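Long-range contacts in NAD-dependent aldehyde dehydrogenase (Burkholderia multivorans, PDB 5UJU), which probably oxidises aldehydes to carboxylic acids with NAD+ as the electron acceptor, as other members of the aldehyde dehydrogenase family do: residues K238-I244 against A272-D277; A72-G78 against I90-S95; H61-F66 against L245-I249; G297-T303 against T316-G320; E136-S140 against I249-I253. All coordinates share one frame. Where two conformers were deposited one is given. Residues are numbered along the deposited sequence.

Contact 1 of 5, residues K238-I244 against A272-D277; sequences KPHPGAI and ATEPND
Lys238 ends strand 234-238 and the rest of its segment is loop; 272-277 follows strand 268-270, the parallel neighbour in a Rossmann-like sheet. The two approach at Lys238 and Ala272 (CA-CA 6.1 Å) and again at Pro241 and Pro275 (5.6 Å). A type I beta turn, His240 to Ala243, closed by Ala243 N to His240 O at 2.9 Å, swings the first loop toward helix 245-260; the second runs extended until Asn276 (phi/psi 69/39) bends it into Asp277, at the N-cap position of helix 278-285. Strand-end loops of this kind flank the cofactor cleft in Rossmann-like folds. The side chain of Lys238 (chi1 t, chi2 m, chi3 m, chi4 t) curls over the gap, and its NZ forms a 2.8 Å salt bridge with Asp277 OD2 while also donating to Pro239 O at 3.0 Å. Thr273 OG1 (chi1 p) donates to the same Asp277 OD2 at 2.7 Å. Beside this polar cluster, Pro241 CB packs 4.1 Å from Pro275 CG, and Ile244 CG2 (chi1 m) lies 4.2 Å from Ala272 CB. Water 1 links Pro239 O (2.7 Å) to Thr273 OG1 (2.8 Å); water 2 donates to Pro241 O and Thr273 O, both at 2.8 Å.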
# COMPACT_ATOMS: atom_id res chain seq x y z
N LYS A 238 -0.58 -1.75 -22.09
CA LYS A 238 -1.34 -0.88 -22.98
C LYS A 238 -0.54 0.40 -23.20
O LYS A 238 -0.68 1.35 -22.41
CB LYS A 238 -2.71 -0.57 -22.39
CG LYS A 238 -3.79 -0.20 -23.41
CD LYS A 238 -3.54 1.11 -24.15
CE LYS A 238 -3.62 2.32 -23.21
NZ LYS A 238 -3.37 3.57 -23.99
N PRO A 239 0.30 0.49 -24.22
CA PRO A 239 1.10 1.70 -24.39
C PRO A 239 0.26 2.88 -24.83
O PRO A 239 -0.86 2.75 -25.34
CB PRO A 239 2.14 1.33 -25.47
CG PRO A 239 2.02 -0.19 -25.63
CD PRO A 239 0.63 -0.55 -25.21
N HIS A 240 0.82 4.07 -24.65
CA HIS A 240 0.23 5.22 -25.30
C HIS A 240 0.24 5.01 -26.82
O HIS A 240 1.24 4.53 -27.37
CB HIS A 240 1.01 6.49 -24.93
CG HIS A 240 0.37 7.74 -25.43
ND1 HIS A 240 0.43 8.12 -26.75
CD2 HIS A 240 -0.36 8.69 -24.80
CE1 HIS A 240 -0.22 9.27 -26.91
NE2 HIS A 240 -0.71 9.63 -25.74
N PRO A 241 -0.85 5.34 -27.53
CA PRO A 241 -0.90 5.06 -28.98
C PRO A 241 0.18 5.77 -29.79
O PRO A 241 0.40 5.41 -30.95
CB PRO A 241 -2.30 5.55 -29.39
CG PRO A 241 -3.02 5.84 -28.14
CD PRO A 241 -2.04 6.06 -27.05
N GLY A 242 0.84 6.78 -29.23
CA GLY A 242 1.95 7.42 -29.90
C GLY A 242 3.32 6.82 -29.64
O GLY A 242 4.30 7.24 -30.26
N ALA A 243 3.42 5.84 -28.73
CA ALA A 243 4.71 5.25 -28.37
C ALA A 243 4.50 3.77 -28.03
O ALA A 243 4.67 3.35 -26.89
CB ALA A 243 5.38 5.96 -27.19
N ILE A 244 4.12 2.98 -29.04
CA ILE A 244 3.89 1.55 -28.84
C ILE A 244 5.17 0.74 -28.99
O ILE A 244 5.47 -0.12 -28.17
CB ILE A 244 2.81 1.04 -29.81
CG1 ILE A 244 1.49 1.77 -29.60
CG2 ILE A 244 2.63 -0.49 -29.66
CD1 ILE A 244 0.54 1.65 -30.80
N ALA A 272 -2.20 -3.02 -28.16
CA ALA A 272 -1.97 -1.83 -28.98
C ALA A 272 -3.31 -1.24 -29.37
O ALA A 272 -4.29 -1.97 -29.58
CB ALA A 272 -1.17 -2.18 -30.22
N THR A 273 -3.37 0.09 -29.45
CA THR A 273 -4.61 0.78 -29.76
C THR A 273 -4.36 1.92 -30.73
O THR A 273 -3.22 2.35 -30.97
CB THR A 273 -5.28 1.33 -28.48
OG1 THR A 273 -4.41 2.28 -27.85
CG2 THR A 273 -5.56 0.22 -27.50
N GLU A 274 -5.46 2.45 -31.26
CA GLU A 274 -5.48 3.67 -32.04
C GLU A 274 -5.85 4.82 -31.11
O GLU A 274 -6.40 4.59 -30.04
CB GLU A 274 -6.53 3.59 -33.16
CG GLU A 274 -6.33 2.53 -34.23
CD GLU A 274 -5.37 2.93 -35.34
OE1 GLU A 274 -5.34 4.11 -35.72
OE2 GLU A 274 -4.66 2.04 -35.85
N PRO A 275 -5.54 6.06 -31.49
CA PRO A 275 -5.86 7.19 -30.62
C PRO A 275 -7.35 7.35 -30.37
O PRO A 275 -8.20 6.88 -31.14
CB PRO A 275 -5.31 8.40 -31.41
CG PRO A 275 -4.22 7.82 -32.24
CD PRO A 275 -4.75 6.47 -32.66
N ASN A 276 -7.65 8.06 -29.27
CA ASN A 276 -8.99 8.20 -28.71
C ASN A 276 -9.47 6.87 -28.12
O ASN A 276 -10.64 6.50 -28.25
CB ASN A 276 -10.00 8.73 -29.74
CG ASN A 276 -9.49 9.96 -30.51
OD1 ASN A 276 -8.65 10.71 -30.02
ND2 ASN A 276 -10.00 10.16 -31.73
N ASP A 277 -8.55 6.16 -27.46
CA ASP A 277 -8.87 4.89 -26.82
C ASP A 277 -9.40 5.06 -25.40
O ASP A 277 -9.42 4.08 -24.64
CB ASP A 277 -7.65 3.96 -26.84
CG ASP A 277 -6.50 4.46 -25.94
OD1 ASP A 277 -6.61 5.54 -25.33
OD2 ASP A 277 -5.46 3.77 -25.88
O HOH W 1 -1.61 1.77 -27.73
O HOH W 2 -1.55 4.05 -32.52

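Contact 2 of 5, residues A72-G78 against I90-S95; sequences ASGETVG and IRYPKS
Ala72 starts the pairing opposite Ser95 (CA-CA 4.5 Å), its CB 4.1 Å from Pro93 CB. At Ser73 both N and OG (chi1 p) donate to Lys94 O, each at 2.9 Å. Gly74 then turns with phi/psi of 91/-20, where a CB would jam against the preceding carbonyl, and Glu75 O accepts from Lys94 N at 2.8 Å. Glu75 OE2 accepts a hydrogen bond from Thr76 N at 2.9 Å. Residues 76-77 and 92-93 form a two-stranded antiparallel ribbon. Thr76 and Pro93 make a non-hydrogen-bonded pair (CA-CA 4.6 Å), with Thr76 CA 3.1 Å from Tyr92 O in a CA-H...O contact. Thr76 OG1 (chi1 p) receives Arg91 NE at 3.0 Å and Arg91 NH2 at 3.2 Å, since Arg91, with chi1 to chi3 all m, lays its guanidinium face over Val77 N and Gly78 N. Val77 and Tyr92 form the hydrogen-bonded pair (CA-CA 5.3 Å): Val77 N to Tyr92 O is 2.9 Å, Tyr92 N to Val77 O 2.8 Å. Their shared face packs on Ala272, and Tyr92 also reaches Leu245 and Ala248 of helix 245-260, joining this N-terminal ribbon to the Rossmann-like domain; Val77 CG1 lies 4.2 Å from Tyr92 CB. Tyr92 OH bonds to Glu80. Gly78 (phi/psi 136/124) offers its O to Arg91 NH1 at 3.0 Å, and water 3 lies 2.7 Å from Gly78 O and 2.9 Å from Ile90 O.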
# COMPACT_ATOMS: atom_id res chain seq x y z
N ALA A 72 -5.47 -12.93 -31.13
CA ALA A 72 -5.66 -11.76 -31.97
C ALA A 72 -6.86 -11.95 -32.88
O ALA A 72 -7.28 -13.07 -33.17
CB ALA A 72 -4.41 -11.47 -32.80
N SER A 73 -7.40 -10.82 -33.34
CA SER A 73 -8.61 -10.83 -34.16
C SER A 73 -8.31 -10.98 -35.65
O SER A 73 -9.25 -11.15 -36.43
CB SER A 73 -9.41 -9.55 -33.93
OG SER A 73 -8.65 -8.43 -34.37
N GLY A 74 -7.05 -10.90 -36.06
CA GLY A 74 -6.68 -10.85 -37.45
C GLY A 74 -6.58 -9.45 -38.02
O GLY A 74 -5.93 -9.25 -39.05
N GLU A 75 -7.20 -8.47 -37.37
CA GLU A 75 -7.04 -7.08 -37.76
C GLU A 75 -5.77 -6.50 -37.16
O GLU A 75 -5.16 -7.08 -36.26
CB GLU A 75 -8.25 -6.25 -37.31
CG GLU A 75 -9.21 -5.91 -38.43
CD GLU A 75 -8.75 -4.68 -39.21
OE1 GLU A 75 -9.63 -3.95 -39.71
OE2 GLU A 75 -7.53 -4.46 -39.32
N THR A 76 -5.34 -5.36 -37.69
CA THR A 76 -4.18 -4.67 -37.14
C THR A 76 -4.55 -3.27 -36.68
O THR A 76 -5.64 -2.75 -36.97
CB THR A 76 -3.03 -4.61 -38.15
OG1 THR A 76 -3.43 -3.76 -39.24
CG2 THR A 76 -2.73 -6.00 -38.68
N VAL A 77 -3.61 -2.65 -35.98
CA VAL A 77 -3.82 -1.37 -35.32
C VAL A 77 -2.48 -0.66 -35.26
O VAL A 77 -1.42 -1.30 -35.26
CB VAL A 77 -4.43 -1.60 -33.92
CG1 VAL A 77 -3.39 -2.17 -32.97
CG2 VAL A 77 -4.96 -0.34 -33.36
N GLY A 78 -2.51 0.67 -35.23
CA GLY A 78 -1.30 1.43 -34.98
C GLY A 78 -1.14 2.63 -35.90
O GLY A 78 -1.16 2.48 -37.13
N ILE A 90 4.16 1.27 -38.91
CA ILE A 90 4.18 0.07 -38.09
C ILE A 90 2.75 -0.30 -37.73
O ILE A 90 1.94 0.58 -37.42
CB ILE A 90 5.00 0.28 -36.81
CG1 ILE A 90 6.43 0.74 -37.14
CG2 ILE A 90 5.00 -1.00 -35.99
CD1 ILE A 90 7.11 1.35 -35.94
N ARG A 91 2.43 -1.60 -37.79
CA ARG A 91 1.14 -2.09 -37.32
C ARG A 91 1.36 -3.20 -36.31
O ARG A 91 2.41 -3.85 -36.28
CB ARG A 91 0.26 -2.58 -38.49
CG ARG A 91 0.02 -1.51 -39.55
CD ARG A 91 -0.96 -0.42 -39.08
NE ARG A 91 -2.33 -0.92 -39.16
CZ ARG A 91 -3.43 -0.19 -38.94
NH1 ARG A 91 -3.34 1.10 -38.63
NH2 ARG A 91 -4.62 -0.76 -39.06
N TYR A 92 0.37 -3.40 -35.45
CA TYR A 92 0.38 -4.42 -34.42
C TYR A 92 -0.89 -5.27 -34.51
O TYR A 92 -1.93 -4.78 -34.94
CB TYR A 92 0.47 -3.78 -33.02
CG TYR A 92 1.62 -2.81 -32.93
CD1 TYR A 92 2.89 -3.24 -32.58
CD2 TYR A 92 1.44 -1.45 -33.22
CE1 TYR A 92 3.95 -2.37 -32.52
CE2 TYR A 92 2.50 -0.56 -33.18
CZ TYR A 92 3.75 -1.02 -32.81
OH TYR A 92 4.80 -0.15 -32.75
N PRO A 93 -0.82 -6.54 -34.12
CA PRO A 93 -2.04 -7.37 -34.13
C PRO A 93 -3.05 -6.82 -33.14
O PRO A 93 -2.73 -6.58 -31.98
CB PRO A 93 -1.54 -8.76 -33.74
CG PRO A 93 -0.27 -8.53 -32.98
CD PRO A 93 0.34 -7.27 -33.59
N LYS A 94 -4.28 -6.62 -33.61
CA LYS A 94 -5.33 -6.06 -32.76
C LYS A 94 -6.00 -7.16 -31.93
O LYS A 94 -6.51 -8.14 -32.49
CB LYS A 94 -6.35 -5.33 -33.62
CG LYS A 94 -7.44 -4.61 -32.83
CD LYS A 94 -8.41 -3.93 -33.77
CE LYS A 94 -9.71 -3.52 -33.07
NZ LYS A 94 -9.66 -2.15 -32.52
N SER A 95 -5.97 -7.02 -30.61
CA SER A 95 -6.63 -7.95 -29.70
C SER A 95 -7.67 -7.20 -28.87
O SER A 95 -7.59 -5.99 -28.70
CB SER A 95 -5.64 -8.63 -28.75
OG SER A 95 -4.58 -9.22 -29.46
O HOH W 3 0.61 2.59 -39.12

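Contact 3 of 5, residues H61-F66 against L245-I249; sequences HLGKTF and LPLAI
Leu245 opens helix 245-260, and its side chain (chi1 t, chi2 p) brings CD1 against both rings of the 61-66 loop: over a face of the His61 imidazole, 4.1 Å from His61 CG, and 3.9 Å from Phe66 CE1. The CA atoms of His61 and Leu245 stay 8.6 Å apart; the side chains of His61 and Phe66 bridge the gap, and the Phe66 ring also reaches the helix backbone. A type II beta turn, His61 to Lys64, with Gly63 at the positive-phi position (phi/psi 68/24), reverses the chain on the side away from the helix, so that His61 (chi1 m) and Phe66 (chi1 t) both direct their CA-to-CB bonds at it. Pro246 and Leu247 face elsewhere, toward helix 217-230. Helix 245-260 belongs to the Rossmann-like domain, as the crossover of a beta-alpha-beta unit between parallel strands 234-238 and 268-270; the N-terminal 61-66 loop covers its opening turn. Ala248 (CA 8.0 Å from that of Phe66) places its CB over the Phe66 face, 3.9 Å from the centroid and 12° off the normal, a CH-pi contact; Ala248 O lies 3.5 Å from Phe66 CZ. At Ile249, whose N closes the first helical turn on Leu245 O (2.9 Å), CG1 comes 4.2 Å from Phe66 CE1 and 4.0 Å from His61 NE2. The same His61 NE2 is hydrogen-bonded to Glu136 on helix 134-145.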
# COMPACT_ATOMS: atom_id res chain seq x y z
N HIS A 61 11.21 -3.21 -38.30
CA HIS A 61 9.82 -3.09 -37.88
C HIS A 61 9.02 -2.17 -38.79
O HIS A 61 7.78 -2.21 -38.74
CB HIS A 61 9.73 -2.55 -36.45
CG HIS A 61 10.50 -3.35 -35.45
ND1 HIS A 61 10.29 -4.70 -35.25
CD2 HIS A 61 11.50 -2.99 -34.61
CE1 HIS A 61 11.13 -5.13 -34.32
NE2 HIS A 61 11.87 -4.11 -33.91
N LEU A 62 9.68 -1.35 -39.61
CA LEU A 62 8.98 -0.35 -40.38
C LEU A 62 8.27 -0.99 -41.56
O LEU A 62 8.81 -1.90 -42.21
CB LEU A 62 9.97 0.71 -40.88
CG LEU A 62 10.85 1.33 -39.79
CD1 LEU A 62 11.67 2.48 -40.35
CD2 LEU A 62 10.03 1.80 -38.59
N GLY A 63 7.06 -0.53 -41.85
CA GLY A 63 6.32 -1.06 -42.98
C GLY A 63 5.84 -2.49 -42.86
O GLY A 63 5.63 -3.15 -43.88
N LYS A 64 5.68 -3.01 -41.64
CA LYS A 64 5.20 -4.37 -41.50
C LYS A 64 4.42 -4.51 -40.20
O LYS A 64 4.49 -3.65 -39.31
CB LYS A 64 6.35 -5.38 -41.59
CG LYS A 64 7.11 -5.62 -40.32
CD LYS A 64 8.16 -6.70 -40.55
CE LYS A 64 8.07 -7.81 -39.53
NZ LYS A 64 9.11 -8.85 -39.78
N THR A 65 3.70 -5.62 -40.08
CA THR A 65 2.97 -5.91 -38.86
C THR A 65 3.90 -6.59 -37.86
O THR A 65 4.58 -7.56 -38.19
CB THR A 65 1.76 -6.79 -39.16
OG1 THR A 65 0.91 -6.12 -40.08
CG2 THR A 65 0.95 -7.08 -37.89
N PHE A 66 3.91 -6.06 -36.64
CA PHE A 66 4.72 -6.59 -35.55
C PHE A 66 4.18 -7.96 -35.13
O PHE A 66 2.98 -8.13 -34.90
CB PHE A 66 4.69 -5.59 -34.38
CG PHE A 66 5.73 -5.84 -33.33
CD1 PHE A 66 6.94 -5.16 -33.36
CD2 PHE A 66 5.51 -6.75 -32.30
CE1 PHE A 66 7.92 -5.39 -32.40
CE2 PHE A 66 6.48 -6.99 -31.33
CZ PHE A 66 7.68 -6.30 -31.39
N LEU A 245 5.93 1.01 -30.05
CA LEU A 245 7.06 0.16 -30.43
C LEU A 245 8.01 -0.14 -29.28
O LEU A 245 8.40 -1.32 -29.14
CB LEU A 245 7.81 0.78 -31.61
CG LEU A 245 8.88 -0.16 -32.21
CD1 LEU A 245 8.23 -1.49 -32.65
CD2 LEU A 245 9.65 0.46 -33.38
N PRO A 246 8.44 0.83 -28.45
CA PRO A 246 9.35 0.47 -27.35
C PRO A 246 8.78 -0.57 -26.41
O PRO A 246 9.54 -1.43 -25.93
CB PRO A 246 9.61 1.82 -26.64
CG PRO A 246 9.36 2.84 -27.68
CD PRO A 246 8.24 2.29 -28.53
N LEU A 247 7.48 -0.52 -26.11
CA LEU A 247 6.90 -1.53 -25.24
C LEU A 247 6.54 -2.81 -25.99
O LEU A 247 6.51 -3.87 -25.38
CB LEU A 247 5.67 -0.97 -24.53
CG LEU A 247 6.09 0.05 -23.46
CD1 LEU A 247 4.88 0.85 -23.01
CD2 LEU A 247 6.78 -0.64 -22.27
N ALA A 248 6.28 -2.72 -27.30
CA ALA A 248 6.06 -3.94 -28.08
C ALA A 248 7.33 -4.79 -28.13
O ALA A 248 7.28 -6.01 -27.94
CB ALA A 248 5.62 -3.59 -29.50
N ILE A 249 8.48 -4.15 -28.37
CA ILE A 249 9.77 -4.84 -28.29
C ILE A 249 9.95 -5.45 -26.91
O ILE A 249 10.38 -6.60 -26.78
CB ILE A 249 10.92 -3.86 -28.63
CG1 ILE A 249 10.84 -3.39 -30.07
CG2 ILE A 249 12.27 -4.50 -28.34
CD1 ILE A 249 11.77 -2.21 -30.35

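Contact 4 of 5, residues G297-T303 against T316-G320; sequences GSTQNGT and TEKAG
This is a local contact inside a beta-alpha-beta unit: the turn leaving strand 290-296 and the first turn of helix 299-308 meet the C-terminal end of strand 313-317, which runs parallel to its neighbour 290-296 in the sheet. Gly297 prolongs the strand pairing, its N donating to Glu317 O at 2.9 Å. Lys318 CA makes a 3.2 Å CA-H...O contact with Gly297 O. The backbone of Gly297 (phi/psi 165/-148) would jam any CB against the preceding carbonyl. Ser298 (chi1 p) is the N-cap, its OG accepting from Asn301 N at 3.0 Å. Such a glycine-containing strand-to-helix turn is characteristic of Rossmann-like folds, and the Phe-Thr-Gly-Ser sequence ending at Ser298 is familiar from aldehyde dehydrogenases, whose cofactor and active site lie toward these strand ends. Thr299 sits closest to Lys318 (CA-CA 4.7 Å); its OG1 (chi1 m) accepts from Ala319 N at 3.2 Å and donates at 2.6 Å to water 4, which in turn donates to Ala319 O at 2.6 Å. Gly302, 5.8 Å from Thr316 between CA atoms, has its O 3.6 Å from Thr316 CG2. Lys318 (chi1 m, chi2 t, chi3 m) lies along the helix, over the space at Gly302 where a CB would clash with its CG; its CD is 4.1 Å from both Gly302 CA and Thr303 N, and its NZ forms a salt bridge with Glu306 farther along.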
# COMPACT_ATOMS: atom_id res chain seq x y z
N GLY A 297 0.35 9.74 -16.87
CA GLY A 297 -0.38 10.60 -17.79
C GLY A 297 -1.00 11.78 -17.08
O GLY A 297 -0.47 12.27 -16.08
N SER A 298 -2.15 12.21 -17.60
CA SER A 298 -2.78 13.42 -17.10
C SER A 298 -3.32 13.23 -15.69
O SER A 298 -3.64 12.11 -15.26
CB SER A 298 -3.94 13.87 -18.01
OG SER A 298 -5.08 13.06 -17.84
N THR A 299 -3.42 14.35 -14.98
CA THR A 299 -4.00 14.35 -13.64
C THR A 299 -5.45 13.88 -13.67
O THR A 299 -5.89 13.12 -12.80
CB THR A 299 -3.90 15.75 -13.03
OG1 THR A 299 -2.52 16.05 -12.80
CG2 THR A 299 -4.65 15.82 -11.71
N GLN A 300 -6.21 14.32 -14.69
CA GLN A 300 -7.62 13.96 -14.78
C GLN A 300 -7.79 12.46 -15.01
O GLN A 300 -8.63 11.82 -14.36
CB GLN A 300 -8.28 14.73 -15.92
CG GLN A 300 -9.78 14.50 -15.97
CD GLN A 300 -10.45 15.29 -17.08
OE1 GLN A 300 -10.42 14.88 -18.24
NE2 GLN A 300 -11.09 16.39 -16.71
N ASN A 301 -7.02 11.88 -15.92
CA ASN A 301 -7.13 10.44 -16.16
C ASN A 301 -6.62 9.64 -14.96
O ASN A 301 -7.24 8.65 -14.57
CB ASN A 301 -6.38 10.05 -17.43
CG ASN A 301 -7.02 10.60 -18.69
OD1 ASN A 301 -8.17 11.05 -18.68
ND2 ASN A 301 -6.28 10.57 -19.80
N GLY A 302 -5.49 10.06 -14.38
CA GLY A 302 -4.96 9.34 -13.23
C GLY A 302 -5.89 9.40 -12.04
O GLY A 302 -6.09 8.40 -11.34
N THR A 303 -6.49 10.57 -11.81
CA THR A 303 -7.49 10.73 -10.76
C THR A 303 -8.73 9.87 -11.01
O THR A 303 -9.32 9.31 -10.08
CB THR A 303 -7.89 12.20 -10.68
OG1 THR A 303 -6.74 12.99 -10.36
CG2 THR A 303 -8.94 12.43 -9.65
N THR A 316 -0.18 5.91 -9.70
CA THR A 316 -0.31 6.95 -10.72
C THR A 316 0.88 7.88 -10.68
O THR A 316 1.42 8.16 -9.60
CB THR A 316 -1.60 7.78 -10.55
OG1 THR A 316 -1.63 8.37 -9.24
CG2 THR A 316 -2.86 6.92 -10.76
N GLU A 317 1.28 8.33 -11.87
CA GLU A 317 2.15 9.48 -12.11
C GLU A 317 1.34 10.48 -12.92
O GLU A 317 0.88 10.16 -14.02
CB GLU A 317 3.40 9.10 -12.90
CG GLU A 317 4.30 8.05 -12.27
CD GLU A 317 5.28 8.67 -11.30
OE1 GLU A 317 5.53 9.88 -11.43
OE2 GLU A 317 5.81 7.94 -10.43
N LYS A 318 1.17 11.69 -12.38
CA LYS A 318 0.30 12.70 -12.98
C LYS A 318 1.11 13.99 -13.19
O LYS A 318 2.34 14.00 -13.11
CB LYS A 318 -0.94 12.90 -12.10
CG LYS A 318 -1.76 11.59 -11.89
CD LYS A 318 -2.73 11.67 -10.71
CE LYS A 318 -2.02 11.60 -9.36
NZ LYS A 318 -3.01 11.52 -8.24
N ALA A 319 0.41 15.08 -13.46
CA ALA A 319 1.08 16.35 -13.73
C ALA A 319 1.35 17.11 -12.44
O ALA A 319 0.63 16.97 -11.45
CB ALA A 319 0.23 17.21 -14.66
N GLY A 320 2.39 17.94 -12.47
CA GLY A 320 2.65 18.84 -11.37
C GLY A 320 3.34 20.08 -11.89
O GLY A 320 3.57 20.23 -13.09
O HOH W 4 -1.71 16.59 -10.37

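Contact 5 of 5, residues E136-S140 against I249-I253; sequences EIAYS and ITVRI
A salt bridge joins the two helices: Arg252 NH1 donates to Glu136 OE2 at 3.1 Å, and Arg252 NH2 donates weakly to Glu136 OE1 at 3.4 Å, so that carboxylate and guanidinium meet edge on. Glu136 is extended (chi1 and chi2 t), whereas Arg252 (t, t, p) bends at chi3 to bring its guanidinium to the carboxylate; two conformers were deposited for the arginine, and the distances are for the one given. Glu136 OE2 also accepts from His61. Beside the ion pair, Ile249 (m, t) fills the gap: its CD1 lies 3.7 Å from Glu136 OE2 and 3.8 Å from Ser140 OG, and its CG2 3.8 Å from Ile137 CG1. Ser140 OG (chi1 p) bonds back to Ile137 O at 2.8 Å. The closest CA atoms are those of Ile137 and Ile249, at 7.2 Å. The helical segments run roughly antiparallel, at 152° with axes 11.8 Å apart, setting helix 134-145 against helix 245-260 of the Rossmann-like domain, while Leu130 of helix 97-132 packs on Ile137 and Ile253.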
# COMPACT_ATOMS: atom_id res chain seq x y z
N GLU A 136 18.39 -1.23 -30.32
CA GLU A 136 17.10 -1.36 -31.00
C GLU A 136 16.02 -0.57 -30.28
O GLU A 136 15.21 0.12 -30.91
CB GLU A 136 16.71 -2.83 -31.11
CG GLU A 136 15.30 -3.05 -31.60
CD GLU A 136 14.86 -4.51 -31.54
OE1 GLU A 136 15.61 -5.34 -30.99
OE2 GLU A 136 13.77 -4.83 -32.05
N ILE A 137 15.99 -0.68 -28.95
CA ILE A 137 15.02 0.06 -28.15
C ILE A 137 15.28 1.57 -28.23
O ILE A 137 14.34 2.38 -28.31
CB ILE A 137 15.05 -0.47 -26.70
CG1 ILE A 137 14.52 -1.91 -26.66
CG2 ILE A 137 14.24 0.43 -25.76
CD1 ILE A 137 14.70 -2.61 -25.32
N ALA A 138 16.55 1.98 -28.24
CA ALA A 138 16.84 3.42 -28.32
C ALA A 138 16.24 4.04 -29.58
O ALA A 138 15.59 5.09 -29.52
CB ALA A 138 18.35 3.65 -28.28
N TYR A 139 16.43 3.39 -30.73
CA TYR A 139 15.87 3.92 -31.97
C TYR A 139 14.34 3.95 -31.93
O TYR A 139 13.72 4.89 -32.44
CB TYR A 139 16.37 3.12 -33.17
CG TYR A 139 17.78 3.50 -33.56
CD1 TYR A 139 18.04 4.75 -34.10
CD2 TYR A 139 18.84 2.61 -33.39
CE1 TYR A 139 19.33 5.12 -34.45
CE2 TYR A 139 20.13 2.97 -33.76
CZ TYR A 139 20.37 4.24 -34.28
OH TYR A 139 21.64 4.62 -34.65
N SER A 140 13.72 2.94 -31.32
CA SER A 140 12.26 2.95 -31.26
C SER A 140 11.74 4.07 -30.37
O SER A 140 10.66 4.62 -30.63
CB SER A 140 11.74 1.60 -30.75
OG SER A 140 11.97 1.42 -29.37
N ILE A 249 8.48 -4.15 -28.37
CA ILE A 249 9.77 -4.84 -28.29
C ILE A 249 9.95 -5.45 -26.91
O ILE A 249 10.38 -6.60 -26.78
CB ILE A 249 10.92 -3.86 -28.63
CG1 ILE A 249 10.84 -3.39 -30.07
CG2 ILE A 249 12.27 -4.50 -28.34
CD1 ILE A 249 11.77 -2.21 -30.35
N THR A 250 9.62 -4.68 -25.86
CA THR A 250 9.75 -5.16 -24.49
C THR A 250 8.88 -6.40 -24.24
O THR A 250 9.34 -7.40 -23.67
CB THR A 250 9.36 -4.05 -23.50
OG1 THR A 250 10.22 -2.90 -23.69
CG2 THR A 250 9.53 -4.55 -22.09
N VAL A 251 7.61 -6.34 -24.64
CA VAL A 251 6.72 -7.48 -24.47
C VAL A 251 7.25 -8.70 -25.23
O VAL A 251 7.24 -9.81 -24.71
CB VAL A 251 5.29 -7.12 -24.89
CG1 VAL A 251 4.45 -8.39 -24.96
CG2 VAL A 251 4.68 -6.11 -23.90
N ARG A 252 7.72 -8.49 -26.47
CA ARG A 252 8.27 -9.60 -27.25
C ARG A 252 9.39 -10.31 -26.49
O ARG A 252 9.43 -11.54 -26.42
CB ARG A 252 8.78 -9.07 -28.60
CG ARG A 252 9.40 -10.13 -29.54
CD ARG A 252 10.32 -9.48 -30.61
NE ARG A 252 11.62 -9.07 -30.06
CZ ARG A 252 12.33 -8.03 -30.51
NH1 ARG A 252 11.89 -7.29 -31.51
NH2 ARG A 252 13.50 -7.75 -29.95
N ILE A 253 10.32 -9.54 -25.93
CA ILE A 253 11.45 -10.13 -25.23
C ILE A 253 10.99 -10.81 -23.95
O ILE A 253 11.45 -11.91 -23.61
CB ILE A 253 12.53 -9.05 -24.97
CG1 ILE A 253 13.14 -8.60 -26.30
CG2 ILE A 253 13.61 -9.59 -24.06
CD1 ILE A 253 14.15 -7.42 -26.18

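Overall arrangement
Contacts 1, 2, 3 and 5 cluster on one side of the chain, their centres 8 to 18 Å apart, around helix 245-260: contacts 3 and 5 use it and share Ile249, and contact 1 includes the loop leading into it. Along the chain, contact 2 is nested within the loop closed by contact 3, whereas contact 1 crosses contacts 3 and 5. Glu274 of contact 1 reaches Gly78 of contact 2, and Ile244 packs on Tyr92, fastening the N-terminal region onto the Rossmann-like domain; Arg91 ties the ribbon to the 61-66 loop. Contact 4, centred 17 to 28 Å from the others, touches none of them and lies elsewhere in that domain, in a beta-alpha-beta unit.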